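Side-chain contacts in fatty acid synthase 1, isoform A (Drosophila melanogaster, PDB 6FN6), which probably carries out de novo synthesis of long-chain saturated fatty acids from acetyl-CoA and malonyl-CoA with NADPH, this chain holding its dehydratase, enoylreductase and ketoreductase region: residues A[938-941]-A[942-946]; A[153-156]-A[157-161]; A[492-496]-A[497-501]; A[165-169]-A[170-174]. One frame throughout, in Å; residues are numbered along the deposited sequence.

Contact 1: A[938-941]-A[942-946]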
loop_
_atom_site.group_PDB
_atom_site.type_symbol
_atom_site.label_atom_id
_atom_site.label_comp_id
_atom_site.label_asym_id
_atom_site.label_seq_id
_atom_site.Cartn_x
_atom_site.Cartn_y
_atom_site.Cartn_z
ATOM N N LEU A 938 -27.415 34.119 22.951
ATOM C CA LEU A 938 -26.417 33.056 22.928
ATOM C C LEU A 938 -25.369 33.288 21.845
ATOM O O LEU A 938 -24.170 33.167 22.092
ATOM C CB LEU A 938 -27.095 31.701 22.726
ATOM C CG LEU A 938 -28.003 31.259 23.876
ATOM C CD1 LEU A 938 -28.774 30.008 23.498
ATOM C CD2 LEU A 938 -27.199 31.027 25.148
ATOM N N GLU A 939 -25.819 33.632 20.646
ATOM C CA GLU A 939 -24.903 33.824 19.532
ATOM C C GLU A 939 -24.095 35.110 19.704
ATOM O O GLU A 939 -22.960 35.206 19.239
ATOM C CB GLU A 939 -25.673 33.836 18.213
ATOM C CG GLU A 939 -26.438 32.542 17.938
ATOM C CD GLU A 939 -25.569 31.297 18.070
ATOM O OE1 GLU A 939 -25.998 30.336 18.748
ATOM O OE2 GLU A 939 -24.462 31.275 17.491
ATOM N N LEU A 940 -24.674 36.097 20.378
ATOM C CA LEU A 940 -23.950 37.322 20.689
ATOM C C LEU A 940 -22.833 37.021 21.683
ATOM O O LEU A 940 -21.698 37.464 21.514
ATOM C CB LEU A 940 -24.901 38.382 21.249
ATOM C CG LEU A 940 -24.267 39.661 21.811
ATOM C CD1 LEU A 940 -23.354 40.323 20.794
ATOM C CD2 LEU A 940 -25.346 40.641 22.259
ATOM N N THR A 941 -23.167 36.269 22.724
ATOM C CA THR A 941 -22.193 35.864 23.729
ATOM C C THR A 941 -21.016 35.134 23.089
ATOM O O THR A 941 -19.857 35.429 23.379
ATOM C CB THR A 941 -22.835 34.956 24.793
ATOM O OG1 THR A 941 -23.917 35.648 25.425
ATOM C CG2 THR A 941 -21.816 34.546 25.847
ATOM N N ASN A 942 -21.325 34.170 22.229
ATOM C CA ASN A 942 -20.300 33.392 21.544
ATOM C C ASN A 942 -19.339 34.308 20.790
ATOM O O ASN A 942 -18.119 34.162 20.878
ATOM C CB ASN A 942 -20.943 32.399 20.578
ATOM C CG ASN A 942 -19.972 31.340 20.102
ATOM O OD1 ASN A 942 -19.259 30.731 20.900
ATOM N ND2 ASN A 942 -19.928 31.125 18.793
ATOM N N TRP A 943 -19.900 35.258 20.052
ATOM C CA TRP A 943 -19.108 36.203 19.278
ATOM C C TRP A 943 -18.172 37.003 20.179
ATOM O O TRP A 943 -17.008 37.222 19.841
ATOM C CB TRP A 943 -20.030 37.145 18.505
ATOM C CG TRP A 943 -19.328 38.065 17.558
ATOM C CD1 TRP A 943 -19.044 37.827 16.248
ATOM C CD2 TRP A 943 -18.828 39.375 17.847
ATOM N NE1 TRP A 943 -18.400 38.910 15.698
ATOM C CE2 TRP A 943 -18.252 39.873 16.661
ATOM C CE3 TRP A 943 -18.810 40.176 18.992
ATOM C CZ2 TRP A 943 -17.667 41.133 16.586
ATOM C CZ3 TRP A 943 -18.227 41.426 18.916
ATOM C CH2 TRP A 943 -17.665 41.894 17.723
ATOM N N LEU A 944 -18.681 37.427 21.332
ATOM C CA LEU A 944 -17.887 38.199 22.281
ATOM C C LEU A 944 -16.726 37.352 22.792
ATOM O O LEU A 944 -15.626 37.851 23.017
ATOM C CB LEU A 944 -18.755 38.678 23.451
ATOM C CG LEU A 944 -19.878 39.666 23.114
ATOM C CD1 LEU A 944 -20.865 39.781 24.274
ATOM C CD2 LEU A 944 -19.314 41.039 22.768
ATOM N N VAL A 945 -16.982 36.060 22.965
ATOM C CA VAL A 945 -15.971 35.139 23.464
ATOM C C VAL A 945 -14.857 34.990 22.432
ATOM O O VAL A 945 -13.678 34.957 22.783
ATOM C CB VAL A 945 -16.600 33.778 23.818
ATOM C CG1 VAL A 945 -15.527 32.719 24.070
ATOM C CG2 VAL A 945 -17.496 33.918 25.032
ATOM N N THR A 946 -15.234 34.895 21.162
ATOM C CA THR A 946 -14.257 34.777 20.091
ATOM C C THR A 946 -13.487 36.082 19.915
ATOM O O THR A 946 -12.404 36.091 19.330
ATOM C CB THR A 946 -14.915 34.403 18.742
ATOM O OG1 THR A 946 -15.821 35.436 18.340
ATOM C CG2 THR A 946 -15.673 33.094 18.855
#
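Residues L938-T941 and N942-V945 are successive turns of one alpha helix, joined by four i to i+4 backbone bonds: N942 N to L938 O and L944 N to L940 O at 3.0 Å each, W943 N to E939 O at 3.2 Å, and V945 N to T941 O at 3.0 Å. The side chains follow the same spacing. The branch point of L940 lies alongside L944, with CG 4.2 Å from L944 CD1. L944 CG stands beside its own backbone N (chi1 -65°), which brings L944 CG within 3.3 Å of L940 O. One residue on, V945 CG2 lies 3.3 Å from T941 O. Polar ends look elsewhere: T941 OG1 bonds back to G937 O, E939 OE1 to Y964 OH, while N942 OD1 receives both R975 NH2 and W972 NE1. At the end of the helix T946 OG1 donates to W943 O. Helix 935-946 is the crossover of a beta-alpha-beta unit between strands 926-930 and 951-955 in the ketoreductase domain. L940, T941 and L944 pack on L929 of the first strand, L938, T941 and N942 meet helix 963-974, and L940 and W943 meet L1150 of helix 1144-1154.

Contact 2: A[153-156]-A[157-161]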
loop_
_atom_site.group_PDB
_atom_site.type_symbol
_atom_site.label_atom_id
_atom_site.label_comp_id
_atom_site.label_asym_id
_atom_site.label_seq_id
_atom_site.Cartn_x
_atom_site.Cartn_y
_atom_site.Cartn_z
ATOM N N VAL A 153 -33.977 11.639 18.611
ATOM C CA VAL A 153 -34.926 12.072 19.629
ATOM C C VAL A 153 -34.182 12.667 20.820
ATOM O O VAL A 153 -34.643 13.633 21.428
ATOM C CB VAL A 153 -35.843 10.916 20.088
ATOM C CG1 VAL A 153 -36.810 10.530 18.975
ATOM C CG2 VAL A 153 -35.029 9.713 20.523
ATOM N N ARG A 154 -33.036 12.081 21.157
ATOM C CA ARG A 154 -32.318 12.461 22.368
ATOM C C ARG A 154 -30.807 12.235 22.283
ATOM O O ARG A 154 -30.335 11.328 21.600
ATOM C CB ARG A 154 -32.890 11.674 23.549
ATOM C CG ARG A 154 -32.376 12.089 24.918
ATOM C CD ARG A 154 -33.285 11.585 26.037
ATOM N NE ARG A 154 -34.644 12.120 25.930
ATOM C CZ ARG A 154 -35.702 11.446 25.481
ATOM N NH1 ARG A 154 -35.590 10.187 25.072
ATOM N NH2 ARG A 154 -36.884 12.044 25.435
ATOM N N SER A 155 -30.062 13.087 22.981
ATOM C CA SER A 155 -28.615 12.952 23.100
ATOM C C SER A 155 -28.122 13.661 24.354
ATOM O O SER A 155 -28.646 14.708 24.725
ATOM C CB SER A 155 -27.908 13.528 21.874
ATOM O OG SER A 155 -26.515 13.656 22.111
ATOM N N ASP A 156 -27.106 13.100 24.998
ATOM C CA ASP A 156 -26.482 13.769 26.129
ATOM C C ASP A 156 -25.552 14.867 25.613
ATOM O O ASP A 156 -25.260 14.936 24.418
ATOM C CB ASP A 156 -25.731 12.766 27.012
ATOM C CG ASP A 156 -24.567 12.106 26.301
ATOM O OD1 ASP A 156 -24.524 12.132 25.052
ATOM O OD2 ASP A 156 -23.696 11.546 26.999
ATOM N N THR A 157 -25.102 15.729 26.515
ATOM C CA THR A 157 -24.384 16.939 26.128
ATOM C C THR A 157 -23.113 16.654 25.321
ATOM O O THR A 157 -22.696 17.482 24.514
ATOM C CB THR A 157 -24.012 17.789 27.365
ATOM O OG1 THR A 157 -23.229 18.917 26.958
ATOM C CG2 THR A 157 -23.230 16.973 28.375
ATOM N N VAL A 158 -22.498 15.495 25.536
ATOM C CA VAL A 158 -21.273 15.146 24.813
ATOM C C VAL A 158 -21.534 14.128 23.707
ATOM O O VAL A 158 -20.607 13.727 22.999
ATOM C CB VAL A 158 -20.192 14.609 25.771
ATOM C CG1 VAL A 158 -19.755 15.697 26.743
ATOM C CG2 VAL A 158 -20.691 13.369 26.517
ATOM N N ALA A 159 -22.790 13.724 23.546
ATOM C CA ALA A 159 -23.157 12.752 22.520
ATOM C C ALA A 159 -22.377 11.447 22.688
ATOM O O ALA A 159 -21.797 10.927 21.735
ATOM C CB ALA A 159 -22.923 13.332 21.133
ATOM N N SER A 160 -22.363 10.929 23.913
ATOM C CA SER A 160 -21.779 9.625 24.187
ATOM C C SER A 160 -22.884 8.578 24.183
ATOM O O SER A 160 -22.662 7.419 23.832
ATOM C CB SER A 160 -21.042 9.627 25.526
ATOM O OG SER A 160 -21.937 9.847 26.600
ATOM N N THR A 161 -24.078 9.000 24.584
ATOM C CA THR A 161 -25.259 8.151 24.531
ATOM C C THR A 161 -26.445 8.970 24.031
ATOM O O THR A 161 -26.429 10.200 24.093
ATOM C CB THR A 161 -25.585 7.533 25.904
ATOM O OG1 THR A 161 -26.674 6.611 25.769
ATOM C CG2 THR A 161 -25.955 8.610 26.911
#
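D156 and the four residues after it form a turn that T161 closes, and backbone bonds set its frame. D156 N donates to T161 O (3.1 Å, nearly straight at 169°), pairing the two ends. Inside, A159 N donates to D156 O at 2.9 Å, completing a type I turn from D156 to A159. A159 itself has the positive phi of a left-handed conformation.

Bonds from side chains fill the loop. With CG lodged between its own N and carbonyl carbon (chi1 64°), D156 turns its carboxylate inward over the turn. OD1 takes S160 N on its syn lone pair at 2.7 Å and T161 N at 3.2 Å from above the carboxylate plane. OD2 accepts from S160 OG and, outside the loop, from S123 N, so both oxygens are gripped twice; such a ring of donors would probably stabilise the ionised form. Were D156 an alanine, the S160 and T161 amides and the S160 hydroxyl would probably be left without their acceptors. S155 OG adds a bond to D156 O, 2.9 Å, in the carbonyl plane on a lone pair.

Van der Waals contacts of methyl groups with oxygens are lighter: V158 CG2 lies 3.5 Å from D156 OD2, and A159 CB lies 3.7 Å from S155 OG. S155 and A159 also rest on F180 and L183 of helix 170-183, while T157 OG1 bonds R970 of the ketoreductase region. The whole is a beta-hairpin connection, strand 152-155 to strand 161-164, with a classic bulge at V153 and R154 opposite K163, in the predicted C-terminal hotdog fold of the dehydratase.

Contact 3: A[492-496]-A[497-501]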
loop_
_atom_site.group_PDB
_atom_site.type_symbol
_atom_site.label_atom_id
_atom_site.label_comp_id
_atom_site.label_asym_id
_atom_site.label_seq_id
_atom_site.Cartn_x
_atom_site.Cartn_y
_atom_site.Cartn_z
ATOM N N GLU A 492 -38.698 63.185 27.969
ATOM C CA GLU A 492 -37.698 62.122 27.976
ATOM C C GLU A 492 -38.343 60.787 27.617
ATOM O O GLU A 492 -39.558 60.621 27.717
ATOM C CB GLU A 492 -37.005 62.024 29.340
ATOM C CG GLU A 492 -36.060 63.178 29.661
ATOM C CD GLU A 492 -36.771 64.503 29.853
ATOM O OE1 GLU A 492 -37.977 64.587 29.539
ATOM O OE2 GLU A 492 -36.121 65.462 30.320
ATOM N N LEU A 493 -37.512 59.848 27.183
ATOM C CA LEU A 493 -37.956 58.528 26.750
ATOM C C LEU A 493 -38.949 58.651 25.604
ATOM O O LEU A 493 -39.866 57.840 25.474
ATOM C CB LEU A 493 -38.600 57.755 27.903
ATOM C CG LEU A 493 -37.688 57.324 29.052
ATOM C CD1 LEU A 493 -38.519 56.677 30.146
ATOM C CD2 LEU A 493 -36.587 56.393 28.578
ATOM N N PHE A 494 -38.764 59.672 24.775
ATOM C CA PHE A 494 -39.486 59.757 23.517
ATOM C C PHE A 494 -38.539 60.206 22.418
ATOM O O PHE A 494 -38.379 61.403 22.171
ATOM C CB PHE A 494 -40.673 60.715 23.621
ATOM C CG PHE A 494 -41.811 60.180 24.444
ATOM C CD1 PHE A 494 -42.429 58.985 24.109
ATOM C CD2 PHE A 494 -42.269 60.876 25.547
ATOM C CE1 PHE A 494 -43.476 58.493 24.866
ATOM C CE2 PHE A 494 -43.315 60.391 26.307
ATOM C CZ PHE A 494 -43.920 59.198 25.966
ATOM N N GLY A 495 -37.888 59.238 21.784
ATOM C CA GLY A 495 -37.072 59.506 20.620
ATOM C C GLY A 495 -37.978 59.833 19.455
ATOM O O GLY A 495 -38.993 59.165 19.255
ATOM N N ALA A 496 -37.605 60.840 18.674
ATOM C CA ALA A 496 -38.463 61.323 17.602
ATOM C C ALA A 496 -38.703 60.239 16.551
ATOM O O ALA A 496 -39.820 60.082 16.056
ATOM C CB ALA A 496 -37.855 62.562 16.960
ATOM N N VAL A 497 -37.655 59.491 16.219
ATOM C CA VAL A 497 -37.740 58.477 15.170
ATOM C C VAL A 497 -38.725 57.378 15.554
ATOM O O VAL A 497 -39.630 57.047 14.788
ATOM C CB VAL A 497 -36.345 57.889 14.864
ATOM C CG1 VAL A 497 -36.438 56.710 13.892
ATOM C CG2 VAL A 497 -35.433 58.969 14.299
ATOM N N GLY A 498 -38.550 56.819 16.746
ATOM C CA GLY A 498 -39.415 55.753 17.214
ATOM C C GLY A 498 -40.860 56.190 17.332
ATOM O O GLY A 498 -41.771 55.486 16.892
ATOM N N LEU A 499 -41.066 57.365 17.917
ATOM C CA LEU A 499 -42.408 57.893 18.127
ATOM C C LEU A 499 -43.119 58.126 16.797
ATOM O O LEU A 499 -44.321 57.893 16.680
ATOM C CB LEU A 499 -42.349 59.191 18.929
ATOM C CG LEU A 499 -43.700 59.807 19.310
ATOM C CD1 LEU A 499 -44.518 58.832 20.149
ATOM C CD2 LEU A 499 -43.517 61.130 20.042
ATOM N N MET A 500 -42.375 58.585 15.796
ATOM C CA MET A 500 -42.950 58.818 14.478
ATOM C C MET A 500 -43.481 57.511 13.898
ATOM O O MET A 500 -44.613 57.448 13.417
ATOM C CB MET A 500 -41.913 59.422 13.532
ATOM C CG MET A 500 -42.481 59.890 12.195
ATOM S SD MET A 500 -43.581 61.315 12.346
ATOM C CE MET A 500 -45.201 60.551 12.379
ATOM N N THR A 501 -42.652 56.472 13.946
ATOM C CA THR A 501 -43.023 55.155 13.434
ATOM C C THR A 501 -44.256 54.637 14.158
ATOM O O THR A 501 -45.146 54.049 13.545
ATOM C CB THR A 501 -41.868 54.140 13.592
ATOM O OG1 THR A 501 -40.688 54.654 12.964
ATOM C CG2 THR A 501 -42.226 52.797 12.962
#
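F494 CD1, beside the ring's attachment point, lies 4.5 Å from the L499 CD1 methyl, which is oblique to the ring. This is a loose touch, reached through the second torsion of L499 (chi2 59°), which swings CD1 nearer the ring than CG stands. Closer in, L499 CB sits 3.4 Å from G495 O, and M500 CB sits 3.3 Å from A496 O.

The backbone positions these groups. L499 N donates to G495 O at 3.1 Å with an N-H...O angle of 165°, and M500 N to A496 O at 3.0 Å, the first turn of helix 496-504. Further on, V497 O accepts two bonds from T501, from OG1 and from N, which arrive on opposite faces of its plane.

G495 occupies the N-cap and has no side chain to cap with. A neighbouring helix supplies polar groups at this end: G495 O also accepts from S1079 OG, and G498 N donates to E1082 OE1. A carboxylate beside the N-terminal turn would probably gain from the helix dipole.

Helix 496-504 connects strand 483-489 to strand 512-517, its parallel neighbour, in the pseudo-ketoreductase domain. On one side L499 packs on L1076 and S1079 of helix 1072-1090, which belongs to the ketoreductase domain. Toward the strands, A496 meets F516 and F553, while L499 and M500 touch L514. The helix thus lies between the pseudo-domain's strands and a helix of the catalytic one.

Contact 4: A[165-169]-A[170-174]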
loop_
_atom_site.group_PDB
_atom_site.type_symbol
_atom_site.label_atom_id
_atom_site.label_comp_id
_atom_site.label_asym_id
_atom_site.label_seq_id
_atom_site.Cartn_x
_atom_site.Cartn_y
_atom_site.Cartn_z
ATOM N N GLN A 165 -35.036 7.268 16.637
ATOM C CA GLN A 165 -36.363 6.729 16.360
ATOM C C GLN A 165 -36.298 5.723 15.217
ATOM O O GLN A 165 -35.317 5.675 14.477
ATOM C CB GLN A 165 -37.351 7.852 16.027
ATOM C CG GLN A 165 -36.993 8.672 14.802
ATOM C CD GLN A 165 -37.960 9.819 14.573
ATOM O OE1 GLN A 165 -38.458 10.419 15.522
ATOM N NE2 GLN A 165 -38.234 10.126 13.310
ATOM N N TRP A 166 -37.341 4.908 15.096
ATOM C CA TRP A 166 -37.423 3.906 14.040
ATOM C C TRP A 166 -38.727 4.055 13.269
ATOM O O TRP A 166 -39.811 3.921 13.839
ATOM C CB TRP A 166 -37.320 2.495 14.617
ATOM C CG TRP A 166 -37.528 1.431 13.587
ATOM C CD1 TRP A 166 -38.630 0.643 13.431
ATOM C CD2 TRP A 166 -36.610 1.045 12.557
ATOM N NE1 TRP A 166 -38.452 -0.214 12.371
ATOM C CE2 TRP A 166 -37.220 0.014 11.819
ATOM C CE3 TRP A 166 -35.331 1.472 12.190
ATOM C CZ2 TRP A 166 -36.594 -0.599 10.736
ATOM C CZ3 TRP A 166 -34.712 0.862 11.113
ATOM C CH2 TRP A 166 -35.343 -0.160 10.399
ATOM N N VAL A 167 -38.616 4.336 11.973
ATOM C CA VAL A 167 -39.786 4.510 11.122
ATOM C C VAL A 167 -39.746 3.530 9.953
ATOM O O VAL A 167 -40.157 3.863 8.844
ATOM C CB VAL A 167 -39.891 5.962 10.614
ATOM C CG1 VAL A 167 -40.114 6.914 11.777
ATOM C CG2 VAL A 167 -38.641 6.357 9.834
ATOM N N ASP A 168 -39.269 2.317 10.214
ATOM C CA ASP A 168 -39.186 1.281 9.190
ATOM C C ASP A 168 -38.415 1.793 7.974
ATOM O O ASP A 168 -38.846 1.616 6.834
ATOM C CB ASP A 168 -40.587 0.823 8.775
ATOM C CG ASP A 168 -40.567 -0.473 7.984
ATOM O OD1 ASP A 168 -39.725 -1.345 8.284
ATOM O OD2 ASP A 168 -41.395 -0.619 7.059
ATOM N N ASN A 169 -37.274 2.426 8.230
ATOM C CA ASN A 169 -36.446 2.999 7.173
ATOM C C ASN A 169 -34.972 2.929 7.570
ATOM O O ASN A 169 -34.509 3.700 8.409
ATOM C CB ASN A 169 -36.866 4.447 6.894
ATOM C CG ASN A 169 -36.107 5.068 5.730
ATOM O OD1 ASN A 169 -34.877 5.102 5.721
ATOM N ND2 ASN A 169 -36.843 5.573 4.747
ATOM N N TRP A 170 -34.236 2.007 6.956
ATOM C CA TRP A 170 -32.837 1.775 7.312
ATOM C C TRP A 170 -31.930 2.932 6.912
ATOM O O TRP A 170 -30.971 3.239 7.619
ATOM C CB TRP A 170 -32.335 0.478 6.674
ATOM C CG TRP A 170 -32.940 -0.754 7.274
ATOM C CD1 TRP A 170 -34.082 -1.388 6.879
ATOM C CD2 TRP A 170 -32.436 -1.497 8.390
ATOM N NE1 TRP A 170 -34.316 -2.482 7.677
ATOM C CE2 TRP A 170 -33.320 -2.570 8.611
ATOM C CE3 TRP A 170 -31.320 -1.359 9.220
ATOM C CZ2 TRP A 170 -33.122 -3.500 9.631
ATOM C CZ3 TRP A 170 -31.127 -2.283 10.229
ATOM C CH2 TRP A 170 -32.022 -3.339 10.425
ATOM N N ILE A 171 -32.220 3.566 5.782
ATOM C CA ILE A 171 -31.394 4.675 5.314
ATOM C C ILE A 171 -31.412 5.810 6.334
ATOM O O ILE A 171 -30.361 6.265 6.785
ATOM C CB ILE A 171 -31.855 5.166 3.928
ATOM C CG1 ILE A 171 -31.646 4.061 2.888
ATOM C CG2 ILE A 171 -31.108 6.451 3.532
ATOM C CD1 ILE A 171 -32.223 4.370 1.517
ATOM N N SER A 172 -32.603 6.259 6.708
ATOM C CA SER A 172 -32.723 7.364 7.651
ATOM C C SER A 172 -32.108 6.979 8.990
ATOM O O SER A 172 -31.375 7.763 9.595
ATOM C CB SER A 172 -34.187 7.771 7.835
ATOM O OG SER A 172 -34.866 6.887 8.711
ATOM N N PHE A 173 -32.407 5.768 9.450
ATOM C CA PHE A 173 -31.942 5.327 10.755
ATOM C C PHE A 173 -30.419 5.288 10.831
ATOM O O PHE A 173 -29.823 5.824 11.767
ATOM C CB PHE A 173 -32.506 3.949 11.090
ATOM C CG PHE A 173 -31.948 3.370 12.354
ATOM C CD1 PHE A 173 -32.456 3.744 13.584
ATOM C CD2 PHE A 173 -30.905 2.460 12.312
ATOM C CE1 PHE A 173 -31.939 3.219 14.751
ATOM C CE2 PHE A 173 -30.385 1.932 13.477
ATOM C CZ PHE A 173 -30.901 2.311 14.698
ATOM N N MET A 174 -29.787 4.653 9.849
ATOM C CA MET A 174 -28.336 4.555 9.838
ATOM C C MET A 174 -27.712 5.937 9.661
ATOM O O MET A 174 -26.625 6.199 10.171
ATOM C CB MET A 174 -27.864 3.595 8.738
ATOM C CG MET A 174 -28.062 2.121 9.101
ATOM S SD MET A 174 -27.096 0.961 8.106
ATOM C CE MET A 174 -27.887 1.121 6.504
#
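N169 reaches forward over the first turn of helix 170-183, its side chain meeting the turn atom by atom. CB lies 3.6 Å from S172 OG and CG 3.7 Å from the same oxygen. CG stands anti to the backbone N (chi1 -176°), which extends the amide far enough for its tip, OD1, to accept S172 N at 2.7 Å. That bond is straight at the hydrogen (179°), though the donor is tilted from the amide plane. OD1 also lies against I171 CB at 3.5 Å. This is an N-cap, and the helix proper follows with F173 N bonded to N169 O. With a leucine here, the S172 amide is likely to lose its capping acceptor, the first turn being less firmly started.

Beside the cap, W166 turns its six-membered ring edge into two aromatic faces. CH2 stands above the centre of the W170 five-membered ring, 3.6 Å from W170 CE2, with planes at 77°. CZ3 approaches F173 CB at 3.8 Å, and the rings of W166 and F173 also form a T-shaped pair. H206 joins all three rings from outside.

The capped helix belongs to the predicted C-terminal hotdog fold of the dehydratase, and carries D175, the predicted proton donor, just past M174. The I171 side chain is about 5 Å from that of D175 and about 7 Å from that of H24, the predicted proton acceptor, placing the cap beside the likely active site.

From the N terminus the order is contact 2, contact 4, contact 3, contact 1, all in series: none nests in or crosses another. Contact 2 closes the hairpin between strands 152-155 and 161-164, and contact 4 turns the second of these strands into helix 170-183; their centres are 18 Å apart and they touch through V153 and Q165. Contact 3, in the pseudo-ketoreductase domain, joins loop to helix about 40 Å from contact 2 at the nearest atoms. Contact 1 lies on a ketoreductase helix. Helix 963-974 bonds both to T157 of contact 2, through R970, and to N942 of contact 1, through W972, bridging the roughly 13 Å between them.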